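Local coordinates for VirK protein (PDB 5XTA) that is of unknown biochemical function but belongs to the VirK family, has a novel fold and is probably exported through type II secretion, at residues A[68-79]-A[90-100]. The protein carries 3 engineered substitutions. Residues are numbered along the deposited sequence; the frame is centred on the assembly and turned at random.
Sequences LARGTPMFDYSK and IKTTVLNASSY. Engineered in segment 68-79: L68 (natural residue Val).
F75, Y77 and K79 pair with L95, T93 and K91 as the hydrogen-bonded pairs of an antiparallel beta hairpin, formed by strands 74-83 and 87-96 within a six-stranded sheet. The axes of segments 74-79 and 90-96 run at 158° between their N-to-C directions. Six backbone bonds join these pairs. A seventh, from A97 N to P73 O (3.0 Å), extends the pairing past the strand end.

The hydroxyls S78 OG and T92 OG1 hydrogen-bond across the strands (3.0 Å). Y77 OH is hydrogen-bonded to D65 of a second subunit.

Apolar packing uses both faces. On the face of D76 and V94, V94 CG1 meets M74 SE at 3.7 Å in one of two modelled selenomethionine conformers, and V94 CG2 meets CD1 of engineered L68 at 3.9 Å. Y77 and T93, on the other face, pack on L64 of the second subunit.

The F75 ring reaches past the end of segment 90-96 to A97 and Y100, with CG anti to its carbonyl carbon (chi1 -69°). R60 makes a cation-pi contact with it. The F75 and Y100 rings are near parallel but barely overlap, with centroids 5.8 Å apart. F75 CE2 lies 3.7 Å from A97 CB and 3.6 Å from Y100 OH.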
ATOM      1  N   LEU A  68      17.114  17.986   0.697  1.00 59.68           N
ATOM      2  CA  LEU A  68      17.856  18.226  -0.537  1.00 57.65           C
ATOM      3  C   LEU A  68      17.098  19.095  -1.541  1.00 58.79           C
ATOM      4  O   LEU A  68      17.738  19.711  -2.393  1.00 58.73           O
ATOM      5  CB  LEU A  68      18.267  16.908  -1.209  1.00 57.96           C
ATOM      6  CG  LEU A  68      19.070  15.877  -0.399  1.00 61.05           C
ATOM      7  CD1 LEU A  68      19.414  14.685  -1.269  1.00 60.52           C
ATOM      8  CD2 LEU A  68      20.345  16.455   0.201  1.00 64.38           C
ATOM      9  N   ALA A  69      15.757  19.125  -1.461  1.00 56.27           N
ATOM     10  CA  ALA A  69      14.930  20.043  -2.266  1.00 57.59           C
ATOM     11  C   ALA A  69      13.522  20.251  -1.664  1.00 59.04           C
ATOM     12  O   ALA A  69      12.515  19.811  -2.238  1.00 56.44           O
ATOM     13  CB  ALA A  69      14.835  19.556  -3.710  1.00 56.65           C
ATOM     14  N   ARG A  70      13.472  20.944  -0.520  1.00 58.13           N
ATOM     15  CA  ARG A  70      12.219  21.153   0.208  1.00 56.26           C
ATOM     16  C   ARG A  70      11.212  21.721  -0.745  1.00 54.68           C
ATOM     17  O   ARG A  70      11.520  22.670  -1.484  1.00 55.69           O
ATOM     18  CB  ARG A  70      12.340  22.174   1.322  1.00 61.03           C
ATOM     19  CG  ARG A  70      13.401  21.927   2.363  1.00 67.42           C
ATOM     20  CD  ARG A  70      13.075  22.748   3.609  1.00 72.93           C
ATOM     21  NE  ARG A  70      12.295  21.937   4.543  1.00 72.17           N
ATOM     22  CZ  ARG A  70      12.798  20.977   5.322  1.00 73.91           C
ATOM     23  NH1 ARG A  70      14.108  20.696   5.322  1.00 75.62           N
ATOM     24  NH2 ARG A  70      11.984  20.290   6.118  1.00 72.75           N
ATOM     25  N   GLY A  71      10.022  21.128  -0.740  1.00 47.90           N
ATOM     26  CA  GLY A  71       8.889  21.648  -1.495  1.00 47.51           C
ATOM     27  C   GLY A  71       8.788  21.109  -2.895  1.00 44.42           C
ATOM     28  O   GLY A  71       7.788  21.357  -3.571  1.00 47.38           O
ATOM     29  N   THR A  72       9.805  20.369  -3.342  1.00 43.86           N
ATOM     30  CA  THR A  72       9.774  19.747  -4.653  1.00 45.24           C
ATOM     31  C   THR A  72       9.306  18.284  -4.576  1.00 41.38           C
ATOM     32  O   THR A  72       9.721  17.558  -3.671  1.00 38.66           O
ATOM     33  CB  THR A  72      11.149  19.799  -5.301  1.00 48.74           C
ATOM     34  OG1 THR A  72      11.523  21.174  -5.432  1.00 51.31           O
ATOM     35  CG2 THR A  72      11.124  19.138  -6.692  1.00 49.23           C
ATOM     36  N   PRO A  73       8.476  17.841  -5.541  1.00 36.18           N
ATOM     37  CA  PRO A  73       8.076  16.423  -5.495  1.00 35.98           C
ATOM     38  C   PRO A  73       9.248  15.443  -5.692  1.00 31.94           C
ATOM     39  O   PRO A  73       9.967  15.501  -6.711  1.00 32.76           O
ATOM     40  CB  PRO A  73       7.037  16.322  -6.607  1.00 35.22           C
ATOM     41  CG  PRO A  73       6.498  17.699  -6.715  1.00 37.89           C
ATOM     42  CD  PRO A  73       7.735  18.542  -6.601  1.00 37.54           C
HETATM   43  N   MSE A  74       9.471  14.585  -4.687  1.00 28.66           N
HETATM   44  CA  MSE A  74      10.599  13.666  -4.667  0.50 29.26           C
HETATM   45  C   MSE A  74      10.183  12.324  -4.152  1.00 27.26           C
HETATM   46  O   MSE A  74       9.169  12.191  -3.466  1.00 26.17           O
HETATM   47  CB  MSE A  74      11.661  14.208  -3.728  0.50 32.05           C
HETATM   48  CG  MSE A  74      12.472  15.305  -4.391  0.50 36.23           C
HETATM   49 SE   MSE A  74      13.661  15.948  -2.981  0.50 39.27          SE
HETATM   50  CE  MSE A  74      12.215  16.822  -1.962  0.50 41.11           C
ATOM     51  N   PHE A  75      10.954  11.301  -4.493  1.00 25.26           N
ATOM     52  CA  PHE A  75      10.792   9.970  -3.840  1.00 23.98           C
ATOM     53  C   PHE A  75      12.040   9.759  -3.018  1.00 24.95           C
ATOM     54  O   PHE A  75      13.148   9.940  -3.529  1.00 25.51           O
ATOM     55  CB  PHE A  75      10.686   8.834  -4.823  1.00 22.46           C
ATOM     56  CG  PHE A  75       9.418   8.835  -5.627  1.00 21.92           C
ATOM     57  CD1 PHE A  75       8.197   8.567  -5.020  1.00 21.19           C
ATOM     58  CD2 PHE A  75       9.453   9.036  -6.992  1.00 21.94           C
ATOM     59  CE1 PHE A  75       7.026   8.545  -5.768  1.00 21.76           C
ATOM     60  CE2 PHE A  75       8.296   9.008  -7.747  1.00 21.61           C
ATOM     61  CZ  PHE A  75       7.077   8.762  -7.129  1.00 21.73           C
ATOM     62  N   ASP A  76      11.843   9.391  -1.753  1.00 23.88           N
ATOM     63  CA  ASP A  76      12.907   8.859  -0.923  1.00 25.40           C
ATOM     64  C   ASP A  76      12.774   7.375  -1.019  1.00 23.11           C
ATOM     65  O   ASP A  76      11.875   6.792  -0.414  1.00 23.01           O
ATOM     66  CB  ASP A  76      12.744   9.293   0.531  1.00 27.83           C
ATOM     67  CG  ASP A  76      13.152  10.707   0.765  1.00 33.66           C
ATOM     68  OD1 ASP A  76      13.671  11.393  -0.155  1.00 39.00           O
ATOM     69  OD2 ASP A  76      12.928  11.140   1.908  1.00 42.16           O
ATOM     70  N   TYR A  77      13.670   6.767  -1.768  1.00 20.76           N
ATOM     71  CA  TYR A  77      13.737   5.339  -1.887  1.00 21.65           C
ATOM     72  C   TYR A  77      14.724   4.754  -0.863  1.00 22.23           C
ATOM     73  O   TYR A  77      15.946   5.034  -0.911  1.00 20.98           O
ATOM     74  CB  TYR A  77      14.168   4.968  -3.297  1.00 22.16           C
ATOM     75  CG  TYR A  77      14.435   3.504  -3.500  1.00 23.88           C
ATOM     76  CD1 TYR A  77      13.393   2.600  -3.603  1.00 25.37           C
ATOM     77  CD2 TYR A  77      15.735   3.011  -3.574  1.00 24.87           C
ATOM     78  CE1 TYR A  77      13.632   1.247  -3.819  1.00 27.53           C
ATOM     79  CE2 TYR A  77      15.979   1.657  -3.758  1.00 27.14           C
ATOM     80  CZ  TYR A  77      14.921   0.777  -3.877  1.00 27.34           C
ATOM     81  OH  TYR A  77      15.134  -0.555  -4.055  1.00 29.81           O
ATOM     82  N   SER A  78      14.203   3.921   0.030  1.00 22.04           N
ATOM     83  CA  SER A  78      14.989   3.279   1.055  1.00 22.17           C
ATOM     84  C   SER A  78      15.092   1.797   0.782  1.00 23.68           C
ATOM     85  O   SER A  78      14.082   1.140   0.589  1.00 23.08           O
ATOM     86  CB  SER A  78      14.346   3.516   2.393  1.00 24.51           C
ATOM     87  OG  SER A  78      14.401   4.893   2.679  1.00 26.15           O
ATOM     88  N   LYS A  79      16.331   1.298   0.758  1.00 23.92           N
ATOM     89  CA  LYS A  79      16.653  -0.115   0.632  1.00 25.18           C
ATOM     90  C   LYS A  79      17.162  -0.653   1.994  1.00 24.86           C
ATOM     91  O   LYS A  79      18.096  -0.115   2.566  1.00 24.06           O
ATOM     92  CB  LYS A  79      17.697  -0.253  -0.475  1.00 27.38           C
ATOM     93  CG  LYS A  79      18.296  -1.635  -0.667  1.00 29.64           C
ATOM     94  CD  LYS A  79      17.287  -2.592  -1.236  1.00 32.81           C
ATOM     95  CE  LYS A  79      17.958  -3.936  -1.488  1.00 38.62           C
ATOM     96  NZ  LYS A  79      16.952  -4.961  -1.815  1.00 44.15           N
ATOM     97  N   ILE A  90      20.433   0.805   5.960  1.00 30.89           N
ATOM     98  CA  ILE A  90      19.371   1.450   5.205  1.00 30.81           C
ATOM     99  C   ILE A  90      20.058   2.428   4.309  1.00 30.21           C
ATOM    100  O   ILE A  90      20.759   3.319   4.769  1.00 30.57           O
ATOM    101  CB  ILE A  90      18.343   2.198   6.054  1.00 33.21           C
ATOM    102  CG1 ILE A  90      17.779   1.294   7.153  1.00 34.31           C
ATOM    103  CG2 ILE A  90      17.227   2.753   5.160  1.00 32.82           C
ATOM    104  CD1 ILE A  90      18.594   1.260   8.420  1.00 38.44           C
ATOM    105  N   LYS A  91      19.865   2.242   3.021  1.00 28.40           N
ATOM    106  CA  LYS A  91      20.355   3.163   2.063  1.00 28.75           C
ATOM    107  C   LYS A  91      19.188   3.904   1.404  1.00 27.08           C
ATOM    108  O   LYS A  91      18.300   3.300   0.825  1.00 24.24           O
ATOM    109  CB  LYS A  91      21.232   2.456   1.054  1.00 31.02           C
ATOM    110  CG  LYS A  91      21.793   3.474   0.069  1.00 35.81           C
ATOM    111  CD  LYS A  91      23.049   3.046  -0.635  1.00 39.83           C
ATOM    112  CE  LYS A  91      23.633   4.220  -1.418  1.00 41.14           C
ATOM    113  NZ  LYS A  91      24.252   3.778  -2.687  1.00 44.03           N
ATOM    114  N   THR A  92      19.174   5.218   1.560  1.00 26.15           N
ATOM    115  CA  THR A  92      18.117   6.049   1.010  1.00 27.14           C
ATOM    116  C   THR A  92      18.644   6.831  -0.175  1.00 27.33           C
ATOM    117  O   THR A  92      19.664   7.494  -0.068  1.00 29.55           O
ATOM    118  CB  THR A  92      17.575   6.998   2.074  1.00 28.61           C
ATOM    119  OG1 THR A  92      17.080   6.208   3.145  1.00 29.12           O
ATOM    120  CG2 THR A  92      16.409   7.897   1.491  1.00 29.61           C
ATOM    121  N   THR A  93      17.974   6.706  -1.308  1.00 24.96           N
ATOM    122  CA  THR A  93      18.327   7.385  -2.528  1.00 25.32           C
ATOM    123  C   THR A  93      17.216   8.370  -2.852  1.00 26.51           C
ATOM    124  O   THR A  93      16.017   8.005  -2.911  1.00 22.63           O
ATOM    125  CB  THR A  93      18.529   6.361  -3.664  1.00 25.89           C
ATOM    126  OG1 THR A  93      19.626   5.499  -3.322  1.00 26.09           O
ATOM    127  CG2 THR A  93      18.831   7.048  -4.981  1.00 26.95           C
ATOM    128  N   VAL A  94      17.592   9.625  -3.057  1.00 26.23           N
ATOM    129  CA  VAL A  94      16.589  10.647  -3.259  1.00 27.11           C
ATOM    130  C   VAL A  94      16.474  10.917  -4.752  1.00 28.06           C
ATOM    131  O   VAL A  94      17.486  11.202  -5.411  1.00 29.64           O
ATOM    132  CB  VAL A  94      16.910  11.915  -2.469  1.00 29.37           C
ATOM    133  CG1 VAL A  94      15.812  12.921  -2.630  1.00 29.16           C
ATOM    134  CG2 VAL A  94      17.116  11.605  -0.994  1.00 30.32           C
ATOM    135  N   LEU A  95      15.242  10.835  -5.266  1.00 26.12           N
ATOM    136  CA  LEU A  95      14.933  10.939  -6.689  1.00 27.28           C
ATOM    137  C   LEU A  95      13.886  12.013  -6.975  1.00 27.50           C
ATOM    138  O   LEU A  95      12.915  12.135  -6.252  1.00 27.01           O
ATOM    139  CB  LEU A  95      14.403   9.597  -7.176  1.00 29.01           C
ATOM    140  CG  LEU A  95      15.305   8.392  -6.899  1.00 30.12           C
ATOM    141  CD1 LEU A  95      14.462   7.139  -6.942  1.00 31.87           C
ATOM    142  CD2 LEU A  95      16.454   8.306  -7.889  1.00 31.39           C
ATOM    143  N   ASN A  96      14.102  12.801  -8.026  1.00 29.94           N
ATOM    144  CA  ASN A  96      13.086  13.734  -8.514  1.00 29.29           C
ATOM    145  C   ASN A  96      11.903  12.894  -8.989  1.00 28.62           C
ATOM    146  O   ASN A  96      12.071  11.968  -9.783  1.00 28.62           O
ATOM    147  CB  ASN A  96      13.667  14.591  -9.626  1.00 30.27           C
ATOM    148  CG  ASN A  96      12.684  15.601 -10.143  1.00 30.32           C
ATOM    149  OD1 ASN A  96      11.661  15.243 -10.711  1.00 38.70           O
ATOM    150  ND2 ASN A  96      12.960  16.855  -9.915  1.00 31.75           N
ATOM    151  N   ALA A  97      10.710  13.190  -8.489  1.00 29.84           N
ATOM    152  CA  ALA A  97       9.550  12.327  -8.760  1.00 30.19           C
ATOM    153  C   ALA A  97       9.130  12.423 -10.217  1.00 33.17           C
ATOM    154  O   ALA A  97       8.640  11.462 -10.781  1.00 32.97           O
ATOM    155  CB  ALA A  97       8.396  12.707  -7.857  1.00 29.92           C
ATOM    156  N   SER A  98       9.323  13.595 -10.808  1.00 36.84           N
ATOM    157  CA  SER A  98       8.947  13.821 -12.197  1.00 42.37           C
ATOM    158  C   SER A  98       9.934  13.160 -13.161  1.00 41.86           C
ATOM    159  O   SER A  98       9.534  12.418 -14.061  1.00 41.87           O
ATOM    160  CB  SER A  98       8.855  15.329 -12.474  1.00 44.19           C
ATOM    161  OG  SER A  98       8.230  15.539 -13.718  1.00 46.81           O
ATOM    162  N   SER A  99      11.218  13.419 -12.949  1.00 41.67           N
ATOM    163  CA  SER A  99      12.261  12.989 -13.883  1.00 40.09           C
ATOM    164  C   SER A  99      12.986  11.714 -13.498  1.00 39.04           C
ATOM    165  O   SER A  99      13.572  11.048 -14.353  1.00 40.80           O
ATOM    166  CB  SER A  99      13.286  14.117 -14.041  1.00 43.19           C
ATOM    167  OG  SER A  99      14.097  14.259 -12.887  1.00 42.69           O
ATOM    168  N   TYR A 100      12.966  11.362 -12.218  1.00 34.84           N
ATOM    169  CA  TYR A 100      13.789  10.256 -11.690  1.00 33.85           C
ATOM    170  C   TYR A 100      15.301  10.518 -11.614  1.00 35.61           C
ATOM    171  O   TYR A 100      16.063   9.597 -11.331  1.00 36.43           O
ATOM    172  CB  TYR A 100      13.511   8.917 -12.366  1.00 34.36           C
ATOM    173  CG  TYR A 100      12.252   8.291 -11.829  1.00 34.97           C
ATOM    174  CD1 TYR A 100      12.207   7.757 -10.538  1.00 33.08           C
ATOM    175  CD2 TYR A 100      11.097   8.265 -12.606  1.00 33.39           C
ATOM    176  CE1 TYR A 100      11.043   7.175 -10.052  1.00 31.84           C
ATOM    177  CE2 TYR A 100       9.938   7.695 -12.129  1.00 33.85           C
ATOM    178  CZ  TYR A 100       9.916   7.161 -10.850  1.00 33.65           C
ATOM    179  OH  TYR A 100       8.726   6.651 -10.407  1.00 31.78           O
TER